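Local coordinates for prephenate dehydratase (Arthrobacter aurescens, PDB 3MWB), which probably catalyses the decarboxylation and dehydration of prephenate to 3-phenylpyruvate in phenylalanine biosynthesis, and binds L-phenylalanine between its subunits, at residues Ala192-Arg196 with His254-Ser258; Lys201-Pro207 with Thr274-Tyr280; Val228-Glu234 with Phe246-Asp252. All blocks are in the same frame, centred on the assembly; numbering follows the deposited sequence.

Contact 1: Ala192-Arg196 with His254-Ser258; sequences ALPER and HATDS
R196 and H254 bring their CA atoms to 6.1 Å, the nearest backbone approach between two irregular segments that diverge toward L193 and A255, where the CA separation is 8.3 Å. H254 to D257 form a type I beta turn, closed by the bond from D257 N to H254 O. D257 occupies the N-cap position of the following helix, yet its carboxylate turns back into the turn, where OD2 accepts the N-H of H254 at 2.8 Å. R196 lies across this turn. Its CB sits over one face of the H254 imidazole, a CH-pi contact with 3.5 Å from CB to the ring centroid. With CG placed between the backbone N and the carbonyl carbon (chi1 72°) and the chain extended as far as NE, the guanidinium reaches beyond the ring to T256. There NH1 donates to T256 OG1 at 3.1 Å, somewhat bent and tilted from the guanidinium plane. A water accepts from the same NH1 and donates to T256 O, while D257 OD1 adds a long, purely electrostatic pairing. L193 supplies the apolar side: its CD1 meets A255 CB at 3.8 Å and T256 CG2 at the same distance. I309 and L310 of the second subunit pack against L193, A255 and T256. Both L193 and A255 also rest on F276 of strand 275-281, and the turn leads directly into helix 258-270.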
loop_
_atom_site.group_PDB
_atom_site.type_symbol
_atom_site.label_atom_id
_atom_site.label_comp_id
_atom_site.label_asym_id
_atom_site.label_seq_id
_atom_site.Cartn_x
_atom_site.Cartn_y
_atom_site.Cartn_z
ATOM N N ALA A 192 -5.766 -30.865 17.157
ATOM C CA ALA A 192 -4.455 -30.229 17.297
ATOM C C ALA A 192 -3.889 -29.822 15.951
ATOM O O ALA A 192 -4.134 -30.486 14.951
ATOM C CB ALA A 192 -3.482 -31.186 18.013
ATOM N N LEU A 193 -3.105 -28.747 15.928
ATOM C CA LEU A 193 -2.241 -28.442 14.781
ATOM C C LEU A 193 -1.198 -29.534 14.609
ATOM O O LEU A 193 -0.584 -29.959 15.576
ATOM C CB LEU A 193 -1.485 -27.120 14.980
ATOM C CG LEU A 193 -2.130 -25.781 14.637
ATOM C CD1 LEU A 193 -1.117 -24.669 14.900
ATOM C CD2 LEU A 193 -2.614 -25.736 13.199
ATOM N N PRO A 194 -0.960 -29.979 13.374
ATOM C CA PRO A 194 0.123 -30.944 13.275
ATOM C C PRO A 194 1.466 -30.225 13.470
ATOM O O PRO A 194 1.522 -28.989 13.373
ATOM C CB PRO A 194 -0.005 -31.445 11.846
ATOM C CG PRO A 194 -0.495 -30.295 11.105
ATOM C CD PRO A 194 -1.459 -29.569 12.048
ATOM N N GLU A 195 2.519 -30.984 13.732
ATOM C CA GLU A 195 3.841 -30.418 13.933
ATOM C C GLU A 195 4.316 -29.687 12.675
ATOM O O GLU A 195 4.142 -30.184 11.566
ATOM C CB GLU A 195 4.820 -31.504 14.367
ATOM C CG GLU A 195 6.271 -31.053 14.429
ATOM C CD GLU A 195 7.099 -31.921 15.342
ATOM O OE1 GLU A 195 7.920 -32.723 14.833
ATOM O OE2 GLU A 195 6.916 -31.807 16.576
ATOM N N ARG A 196 4.872 -28.489 12.843
ATOM C CA ARG A 196 5.411 -27.744 11.685
ATOM C C ARG A 196 6.638 -28.455 11.110
ATOM O O ARG A 196 7.289 -29.211 11.817
ATOM C CB ARG A 196 5.751 -26.298 12.052
ATOM C CG ARG A 196 6.980 -26.125 12.929
ATOM C CD ARG A 196 6.906 -24.772 13.599
ATOM N NE ARG A 196 8.055 -24.485 14.456
ATOM C CZ ARG A 196 8.176 -23.379 15.181
ATOM N NH1 ARG A 196 7.213 -22.453 15.166
ATOM N NH2 ARG A 196 9.257 -23.195 15.925
ATOM N N HIS A 254 3.343 -22.052 8.562
ATOM C CA HIS A 254 2.593 -22.784 9.573
ATOM C C HIS A 254 2.074 -21.769 10.591
ATOM O O HIS A 254 2.772 -20.810 10.913
ATOM C CB HIS A 254 3.531 -23.749 10.248
ATOM C CG HIS A 254 2.867 -24.658 11.227
ATOM N ND1 HIS A 254 2.497 -25.944 10.907
ATOM C CD2 HIS A 254 2.554 -24.490 12.531
ATOM C CE1 HIS A 254 1.980 -26.531 11.974
ATOM N NE2 HIS A 254 2.000 -25.666 12.972
ATOM N N ALA A 255 0.857 -21.989 11.100
ATOM C CA ALA A 255 0.217 -21.055 12.039
ATOM C C ALA A 255 1.113 -20.641 13.223
ATOM O O ALA A 255 0.998 -19.515 13.713
ATOM C CB ALA A 255 -1.099 -21.624 12.546
ATOM N N THR A 256 1.983 -21.545 13.684
ATOM C CA THR A 256 2.908 -21.243 14.797
ATOM C C THR A 256 4.103 -20.348 14.442
ATOM O O THR A 256 4.650 -19.685 15.327
ATOM C CB THR A 256 3.447 -22.500 15.476
ATOM O OG1 THR A 256 4.302 -23.206 14.578
ATOM C CG2 THR A 256 2.296 -23.372 15.935
ATOM N N ASP A 257 4.534 -20.351 13.185
ATOM C CA ASP A 257 5.535 -19.385 12.725
ATOM C C ASP A 257 5.065 -17.988 13.121
ATOM O O ASP A 257 3.906 -17.632 12.888
ATOM C CB ASP A 257 5.685 -19.444 11.216
ATOM C CG ASP A 257 6.137 -20.812 10.726
ATOM O OD1 ASP A 257 6.871 -21.505 11.452
ATOM O OD2 ASP A 257 5.746 -21.190 9.618
ATOM N N SER A 258 5.965 -17.200 13.704
ATOM C CA SER A 258 5.572 -15.907 14.278
ATOM C C SER A 258 4.947 -14.985 13.230
ATOM O O SER A 258 3.976 -14.291 13.533
ATOM C CB SER A 258 6.756 -15.224 14.955
ATOM O OG SER A 258 7.257 -16.006 16.028
HETATM O O HOH W 1 6.908 -20.043 16.539
#

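Contact 2: Lys201-Pro207 with Thr274-Tyr280; sequences KTTVVVP and TRFLGSY
Y280 lays its ring against K201 at one end of an antiparallel strand pair in the four-stranded sheet of the ACT domain. The two strands run at 169° to one another and keep ordinary pairing except for a beta bulge, at which L277 and G278 share T203: L277 N donates to T203 O and G278 O accepts from T203 N. With CG set between its backbone N and carbonyl carbon (chi1 52°), the Y280 ring folds back over the neighbouring strand. K201 CB lies over a face of that ring in a CH-pi contact, 4.0 Å from its centroid, and the lysine chain then bends away so that NZ pairs with E85. T203 OG1 stands at the edge of the ring, in its plane, and accepts a hydrogen bond from Y280 OH at 2.6 Å; the threonine hydroxyl is also bonded to D250. A phenylalanine in place of Y280 would lack the hydroxyl, which would probably leave T203 OG1 with D250 as its remaining partner and the ring less firmly fixed in its rotation. F276, S279, T202 and V204 occupy the other face of the sheet. The side chains of T202 and F276 cross at about a right angle, T202 CG2 touching the ring at CE1 (3.5 Å), and L264 of helix 258-270 covers F276 and V204. Beside them, S279 OG donates a hydrogen bond to T202 OG1 at 2.6 Å and is itself bonded to A255 N.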
loop_
_atom_site.group_PDB
_atom_site.type_symbol
_atom_site.label_atom_id
_atom_site.label_comp_id
_atom_site.label_asym_id
_atom_site.label_seq_id
_atom_site.Cartn_x
_atom_site.Cartn_y
_atom_site.Cartn_z
ATOM N N LYS A 201 1.849 -25.327 4.525
ATOM C CA LYS A 201 0.869 -24.466 3.916
ATOM C C LYS A 201 -0.168 -24.110 4.984
ATOM O O LYS A 201 -0.496 -24.933 5.845
ATOM C CB LYS A 201 0.213 -25.237 2.768
ATOM C CG LYS A 201 -0.433 -24.394 1.703
ATOM C CD LYS A 201 -0.851 -25.254 0.476
ATOM C CE LYS A 201 0.203 -25.343 -0.627
ATOM N NZ LYS A 201 -0.327 -26.175 -1.753
ATOM N N THR A 202 -0.678 -22.884 4.937
ATOM C CA THR A 202 -1.776 -22.487 5.800
ATOM C C THR A 202 -2.900 -21.948 4.937
ATOM O O THR A 202 -2.672 -21.107 4.062
ATOM C CB THR A 202 -1.333 -21.474 6.903
ATOM O OG1 THR A 202 -0.398 -22.101 7.796
ATOM C CG2 THR A 202 -2.537 -20.959 7.749
ATOM N N THR A 203 -4.114 -22.431 5.192
ATOM C CA THR A 203 -5.302 -22.028 4.438
ATOM C C THR A 203 -6.287 -21.270 5.336
ATOM O O THR A 203 -6.542 -21.667 6.488
ATOM C CB THR A 203 -6.006 -23.264 3.767
ATOM O OG1 THR A 203 -5.077 -23.975 2.933
ATOM C CG2 THR A 203 -7.200 -22.838 2.893
ATOM N N VAL A 204 -6.849 -20.197 4.791
ATOM C CA VAL A 204 -7.872 -19.404 5.461
ATOM C C VAL A 204 -8.990 -18.992 4.503
ATOM O O VAL A 204 -8.799 -18.926 3.287
ATOM C CB VAL A 204 -7.308 -18.111 6.096
ATOM C CG1 VAL A 204 -6.436 -18.428 7.267
ATOM C CG2 VAL A 204 -6.569 -17.227 5.047
ATOM N N VAL A 205 -10.158 -18.702 5.069
ATOM C CA VAL A 205 -11.236 -18.125 4.286
ATOM C C VAL A 205 -11.582 -16.808 4.935
ATOM O O VAL A 205 -11.918 -16.779 6.125
ATOM C CB VAL A 205 -12.486 -19.054 4.224
ATOM C CG1 VAL A 205 -13.710 -18.274 3.629
ATOM C CG2 VAL A 205 -12.174 -20.313 3.418
ATOM N N VAL A 206 -11.465 -15.720 4.175
ATOM C CA VAL A 206 -11.659 -14.369 4.723
ATOM C C VAL A 206 -12.879 -13.705 4.085
ATOM O O VAL A 206 -12.875 -13.399 2.883
ATOM C CB VAL A 206 -10.391 -13.465 4.552
ATOM C CG1 VAL A 206 -10.539 -12.131 5.305
ATOM C CG2 VAL A 206 -9.110 -14.238 4.987
ATOM N N PRO A 207 -13.929 -13.488 4.898
ATOM C CA PRO A 207 -15.107 -12.751 4.468
ATOM C C PRO A 207 -14.750 -11.282 4.275
ATOM O O PRO A 207 -14.038 -10.696 5.094
ATOM C CB PRO A 207 -16.082 -12.909 5.648
ATOM C CG PRO A 207 -15.587 -14.106 6.406
ATOM C CD PRO A 207 -14.089 -14.055 6.248
ATOM N N THR A 274 -13.224 -14.479 10.026
ATOM C CA THR A 274 -12.219 -15.292 9.305
ATOM C C THR A 274 -12.220 -16.746 9.804
ATOM O O THR A 274 -12.296 -16.997 11.014
ATOM C CB THR A 274 -10.801 -14.659 9.401
ATOM O OG1 THR A 274 -10.788 -13.441 8.648
ATOM C CG2 THR A 274 -9.725 -15.572 8.839
ATOM N N ARG A 275 -12.163 -17.690 8.863
ATOM C CA ARG A 275 -12.133 -19.097 9.206
ATOM C C ARG A 275 -10.711 -19.598 9.011
ATOM O O ARG A 275 -10.068 -19.336 7.979
ATOM C CB ARG A 275 -13.075 -19.899 8.317
ATOM C CG ARG A 275 -14.537 -19.514 8.438
ATOM C CD ARG A 275 -15.352 -20.172 7.353
ATOM N NE ARG A 275 -15.475 -21.624 7.520
ATOM C CZ ARG A 275 -16.477 -22.227 8.167
ATOM N NH1 ARG A 275 -17.436 -21.518 8.732
ATOM N NH2 ARG A 275 -16.517 -23.550 8.255
ATOM N N PHE A 276 -10.228 -20.309 10.017
ATOM C CA PHE A 276 -8.933 -20.966 9.907
ATOM C C PHE A 276 -9.128 -22.396 9.393
ATOM O O PHE A 276 -9.853 -23.198 10.010
ATOM C CB PHE A 276 -8.189 -20.938 11.245
ATOM C CG PHE A 276 -6.847 -21.626 11.204
ATOM C CD1 PHE A 276 -5.736 -21.010 10.618
ATOM C CD2 PHE A 276 -6.695 -22.892 11.771
ATOM C CE1 PHE A 276 -4.509 -21.629 10.583
ATOM C CE2 PHE A 276 -5.459 -23.521 11.741
ATOM C CZ PHE A 276 -4.365 -22.892 11.148
ATOM N N LEU A 277 -8.475 -22.702 8.264
ATOM C CA LEU A 277 -8.615 -24.017 7.587
ATOM C C LEU A 277 -7.371 -24.931 7.703
ATOM O O LEU A 277 -7.207 -25.904 6.968
ATOM C CB LEU A 277 -9.011 -23.811 6.122
ATOM C CG LEU A 277 -10.488 -23.655 5.734
ATOM C CD1 LEU A 277 -11.226 -24.947 6.056
ATOM C CD2 LEU A 277 -11.145 -22.501 6.441
ATOM N N GLY A 278 -6.500 -24.629 8.643
ATOM C CA GLY A 278 -5.432 -25.556 8.957
ATOM C C GLY A 278 -4.092 -25.167 8.392
ATOM O O GLY A 278 -3.984 -24.383 7.418
ATOM N N SER A 279 -3.067 -25.692 9.053
ATOM C CA SER A 279 -1.691 -25.674 8.568
ATOM C C SER A 279 -1.362 -27.134 8.357
ATOM O O SER A 279 -1.807 -27.994 9.130
ATOM C CB SER A 279 -0.737 -25.053 9.602
ATOM O OG SER A 279 -1.020 -23.676 9.786
ATOM N N TYR A 280 -0.616 -27.418 7.300
ATOM C CA TYR A 280 -0.372 -28.800 6.893
ATOM C C TYR A 280 0.818 -28.835 5.943
ATOM O O TYR A 280 1.132 -27.818 5.283
ATOM C CB TYR A 280 -1.632 -29.433 6.228
ATOM C CG TYR A 280 -2.186 -28.586 5.122
ATOM C CD1 TYR A 280 -3.075 -27.535 5.407
ATOM C CD2 TYR A 280 -1.788 -28.770 3.795
ATOM C CE1 TYR A 280 -3.548 -26.699 4.410
ATOM C CE2 TYR A 280 -2.292 -27.904 2.761
ATOM C CZ TYR A 280 -3.172 -26.886 3.099
ATOM O OH TYR A 280 -3.712 -26.036 2.147
#

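Contact 3: Val228-Glu234 with Phe246-Asp252; sequences VNLSRIE and FFSIDAD. With PHE (phenylalanine), chain C; PHE (phenylalanine), chain D.
R232 leaves the backbone with CG opposite its own N (chi1 -172°) and bends at chi3 (60°), which swings the guanidinium back across the adjacent strand to D250 and S248. It grips D250 side-on, NE to OD2 and NH2 to OD1, both at 2.8 Å; both nitrogens approach from above the carboxylate plane, the two flat groups being 62° apart. NH1 and NH2 together converge end-on on S248 OG, at 2.9 and 3.0 Å, and NH1 also reaches E234 OE2. Five bonds in the guanidinium plane thus fix its rotation. The strands form a beta hairpin with a classic bulge, S231 and R232 both facing D250: S231 N donates to D250 O and R232 N only weakly to the same oxygen. On the opposite face I233 lies alongside I249, and L230 CD2 touches A251 CB. Just before the bulge, N229 ND2 donates to D252 OD2 at 3.1 Å and to D211 of the third subunit. That sets the amide so that OD1 accepts a hydrogen bond from the ammonium N of the chain C phenylalanine at 2.7 Å. L230 contributes at both ends of the ligand backbone: its O accepts from the ligand N at 2.7 Å, and its N donates to ligand OXT at 2.8 Å. D211 and L216 of the third subunit complete these polar bonds. The ring edge of F247 meets CG of the chain D phenylalanine. R232 thus probably offsets the charges of D250 and E234, while the ligand's charged groups are bonded by both subunits, as suits an amino-acid site between ACT domains.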
loop_
_atom_site.group_PDB
_atom_site.type_symbol
_atom_site.label_atom_id
_atom_site.label_comp_id
_atom_site.label_asym_id
_atom_site.label_seq_id
_atom_site.Cartn_x
_atom_site.Cartn_y
_atom_site.Cartn_z
ATOM N N VAL A 228 4.984 -13.190 4.067
ATOM C CA VAL A 228 4.291 -14.442 3.829
ATOM C C VAL A 228 3.828 -14.545 2.385
ATOM O O VAL A 228 2.934 -13.798 1.951
ATOM C CB VAL A 228 3.078 -14.659 4.762
ATOM C CG1 VAL A 228 2.429 -15.973 4.409
ATOM C CG2 VAL A 228 3.507 -14.665 6.236
ATOM N N ASN A 229 4.447 -15.485 1.669
ATOM C CA ASN A 229 4.143 -15.793 0.287
ATOM C C ASN A 229 2.827 -16.539 0.137
ATOM O O ASN A 229 2.516 -17.470 0.921
ATOM C CB ASN A 229 5.271 -16.653 -0.286
ATOM C CG ASN A 229 5.333 -16.617 -1.776
ATOM O OD1 ASN A 229 5.373 -15.550 -2.387
ATOM N ND2 ASN A 229 5.360 -17.785 -2.382
ATOM N N LEU A 230 2.065 -16.166 -0.895
ATOM C CA LEU A 230 0.823 -16.877 -1.194
ATOM C C LEU A 230 0.947 -17.820 -2.391
ATOM O O LEU A 230 1.697 -17.545 -3.343
ATOM C CB LEU A 230 -0.338 -15.903 -1.407
ATOM C CG LEU A 230 -0.567 -14.858 -0.317
ATOM C CD1 LEU A 230 -1.707 -13.918 -0.767
ATOM C CD2 LEU A 230 -0.875 -15.497 1.063
ATOM N N SER A 231 0.198 -18.919 -2.355
ATOM C CA SER A 231 0.195 -19.864 -3.473
ATOM C C SER A 231 -1.189 -20.012 -4.113
ATOM O O SER A 231 -1.323 -20.641 -5.172
ATOM C CB SER A 231 0.718 -21.223 -3.014
ATOM O OG SER A 231 -0.112 -21.713 -1.977
ATOM N N ARG A 232 -2.224 -19.463 -3.460
ATOM C CA ARG A 232 -3.573 -19.512 -4.006
ATOM C C ARG A 232 -4.430 -18.399 -3.453
ATOM O O ARG A 232 -4.425 -18.133 -2.253
ATOM C CB ARG A 232 -4.252 -20.863 -3.738
ATOM C CG ARG A 232 -5.609 -21.044 -4.474
ATOM C CD ARG A 232 -6.239 -22.411 -4.162
ATOM N NE ARG A 232 -6.467 -22.502 -2.722
ATOM C CZ ARG A 232 -7.581 -22.119 -2.108
ATOM N NH1 ARG A 232 -8.609 -21.657 -2.815
ATOM N NH2 ARG A 232 -7.668 -22.191 -0.786
ATOM N N ILE A 233 -5.130 -17.709 -4.354
ATOM C CA ILE A 233 -6.261 -16.862 -3.942
ATOM C C ILE A 233 -7.437 -17.002 -4.917
ATOM O O ILE A 233 -7.232 -17.085 -6.132
ATOM C CB ILE A 233 -5.873 -15.395 -3.803
ATOM C CG1 ILE A 233 -7.128 -14.547 -3.502
ATOM C CG2 ILE A 233 -5.127 -14.915 -5.060
ATOM C CD1 ILE A 233 -6.860 -13.140 -3.329
ATOM N N GLU A 234 -8.653 -17.070 -4.367
ATOM C CA GLU A 234 -9.880 -17.103 -5.150
ATOM C C GLU A 234 -10.985 -16.338 -4.402
ATOM O O GLU A 234 -11.279 -16.601 -3.231
ATOM C CB GLU A 234 -10.329 -18.549 -5.456
ATOM C CG GLU A 234 -9.186 -19.491 -5.857
ATOM C CD GLU A 234 -9.622 -20.904 -6.195
ATOM O OE1 GLU A 234 -10.418 -21.076 -7.147
ATOM O OE2 GLU A 234 -9.147 -21.847 -5.529
ATOM N N PHE A 246 -16.217 -13.857 -0.166
ATOM C CA PHE A 246 -15.110 -14.306 0.634
ATOM C C PHE A 246 -13.897 -14.618 -0.236
ATOM O O PHE A 246 -14.026 -14.846 -1.434
ATOM C CB PHE A 246 -15.483 -15.474 1.557
ATOM C CG PHE A 246 -15.798 -16.743 0.838
ATOM C CD1 PHE A 246 -14.774 -17.568 0.367
ATOM C CD2 PHE A 246 -17.124 -17.136 0.650
ATOM C CE1 PHE A 246 -15.054 -18.755 -0.298
ATOM C CE2 PHE A 246 -17.426 -18.333 -0.020
ATOM C CZ PHE A 246 -16.394 -19.141 -0.497
ATOM N N PHE A 247 -12.722 -14.585 0.380
ATOM C CA PHE A 247 -11.486 -14.946 -0.292
ATOM C C PHE A 247 -10.933 -16.237 0.307
ATOM O O PHE A 247 -10.762 -16.355 1.523
ATOM C CB PHE A 247 -10.478 -13.812 -0.194
ATOM C CG PHE A 247 -11.033 -12.486 -0.626
ATOM C CD1 PHE A 247 -11.199 -12.205 -1.970
ATOM C CD2 PHE A 247 -11.403 -11.523 0.322
ATOM C CE1 PHE A 247 -11.732 -10.960 -2.381
ATOM C CE2 PHE A 247 -11.907 -10.270 -0.069
ATOM C CZ PHE A 247 -12.092 -10.000 -1.430
ATOM N N SER A 248 -10.705 -17.211 -0.561
ATOM C CA SER A 248 -10.089 -18.486 -0.219
ATOM C C SER A 248 -8.592 -18.382 -0.531
ATOM O O SER A 248 -8.188 -18.058 -1.662
ATOM C CB SER A 248 -10.738 -19.590 -1.052
ATOM O OG SER A 248 -10.394 -20.888 -0.600
ATOM N N ILE A 249 -7.762 -18.616 0.476
ATOM C CA ILE A 249 -6.344 -18.253 0.366
ATOM C C ILE A 249 -5.451 -19.357 0.935
ATOM O O ILE A 249 -5.714 -19.876 2.033
ATOM C CB ILE A 249 -6.050 -16.914 1.126
ATOM C CG1 ILE A 249 -6.751 -15.709 0.459
ATOM C CG2 ILE A 249 -4.546 -16.634 1.199
ATOM C CD1 ILE A 249 -6.832 -14.477 1.343
ATOM N N ASP A 250 -4.402 -19.718 0.191
ATOM C CA ASP A 250 -3.327 -20.579 0.735
ATOM C C ASP A 250 -2.075 -19.739 0.890
ATOM O O ASP A 250 -1.656 -19.060 -0.071
ATOM C CB ASP A 250 -3.001 -21.780 -0.182
ATOM C CG ASP A 250 -4.204 -22.712 -0.423
ATOM O OD1 ASP A 250 -5.146 -22.759 0.413
ATOM O OD2 ASP A 250 -4.195 -23.423 -1.457
ATOM N N ALA A 251 -1.493 -19.760 2.095
ATOM C CA ALA A 251 -0.213 -19.090 2.379
ATOM C C ALA A 251 0.875 -20.108 2.658
ATOM O O ALA A 251 0.580 -21.223 3.145
ATOM C CB ALA A 251 -0.367 -18.146 3.572
ATOM N N ASP A 252 2.120 -19.754 2.332
ATOM C CA ASP A 252 3.308 -20.532 2.745
ATOM C C ASP A 252 3.547 -20.317 4.223
ATOM O O ASP A 252 3.679 -19.169 4.679
ATOM C CB ASP A 252 4.564 -20.039 2.039
ATOM C CG ASP A 252 4.588 -20.366 0.560
ATOM O OD1 ASP A 252 3.687 -21.106 0.083
ATOM O OD2 ASP A 252 5.539 -19.900 -0.124
HETATM N N PHE C . 3.265 -15.555 -4.146
HETATM C CA PHE C . 2.945 -14.164 -4.650
HETATM C C PHE C . 2.376 -13.307 -3.531
HETATM O O PHE C . 1.910 -12.162 -3.779
HETATM C CB PHE C . 1.981 -14.186 -5.871
HETATM C CG PHE C . 0.726 -15.027 -5.674
HETATM C CD1 PHE C . -0.339 -14.566 -4.874
HETATM C CD2 PHE C . 0.609 -16.280 -6.310
HETATM C CE1 PHE C . -1.487 -15.336 -4.686
HETATM C CE2 PHE C . -0.547 -17.066 -6.141
HETATM C CZ PHE C . -1.604 -16.584 -5.321
HETATM O OXT PHE C . 2.326 -13.777 -2.371
HETATM N N PHE D . -13.860 -4.906 -4.553
HETATM C CA PHE D . -12.748 -5.097 -3.586
HETATM C C PHE D . -11.381 -4.709 -4.148
HETATM O O PHE D . -11.262 -4.244 -5.277
HETATM C CB PHE D . -12.746 -6.530 -3.018
HETATM C CG PHE D . -12.654 -7.635 -4.058
HETATM C CD1 PHE D . -11.434 -7.949 -4.670
HETATM C CD2 PHE D . -13.777 -8.398 -4.377
HETATM C CE1 PHE D . -11.335 -8.991 -5.598
HETATM C CE2 PHE D . -13.685 -9.465 -5.312
HETATM C CZ PHE D . -12.472 -9.740 -5.927
HETATM O OXT PHE D . -10.344 -4.844 -3.485
HETATM O O HOH W 2 -1.858 -23.839 -2.692
HETATM O O HOH W 3 1.392 -22.149 0.206
#

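Overall arrangement
From the N terminus, the chain leaves strand 181-188 through a loop holding residues 192-196, then enters strand 200-207, the first strand of contact 2. The hairpin of contact 3 follows, closing a short loop after helix 215-224 and nested within the loops closed by both other contacts. Residues 254-258 complete contact 1 before helix 258-270, and strand 275-281 closes contact 2, so contacts 1 and 2 cross. Strands 200-207 and 245-252 are neighbours, joining contacts 2 and 3 into one sheet, while the turn of contact 1 packs on strand 275-281 of contact 2. Contacts 1 and 2 touch the second subunit, contact 3 the third.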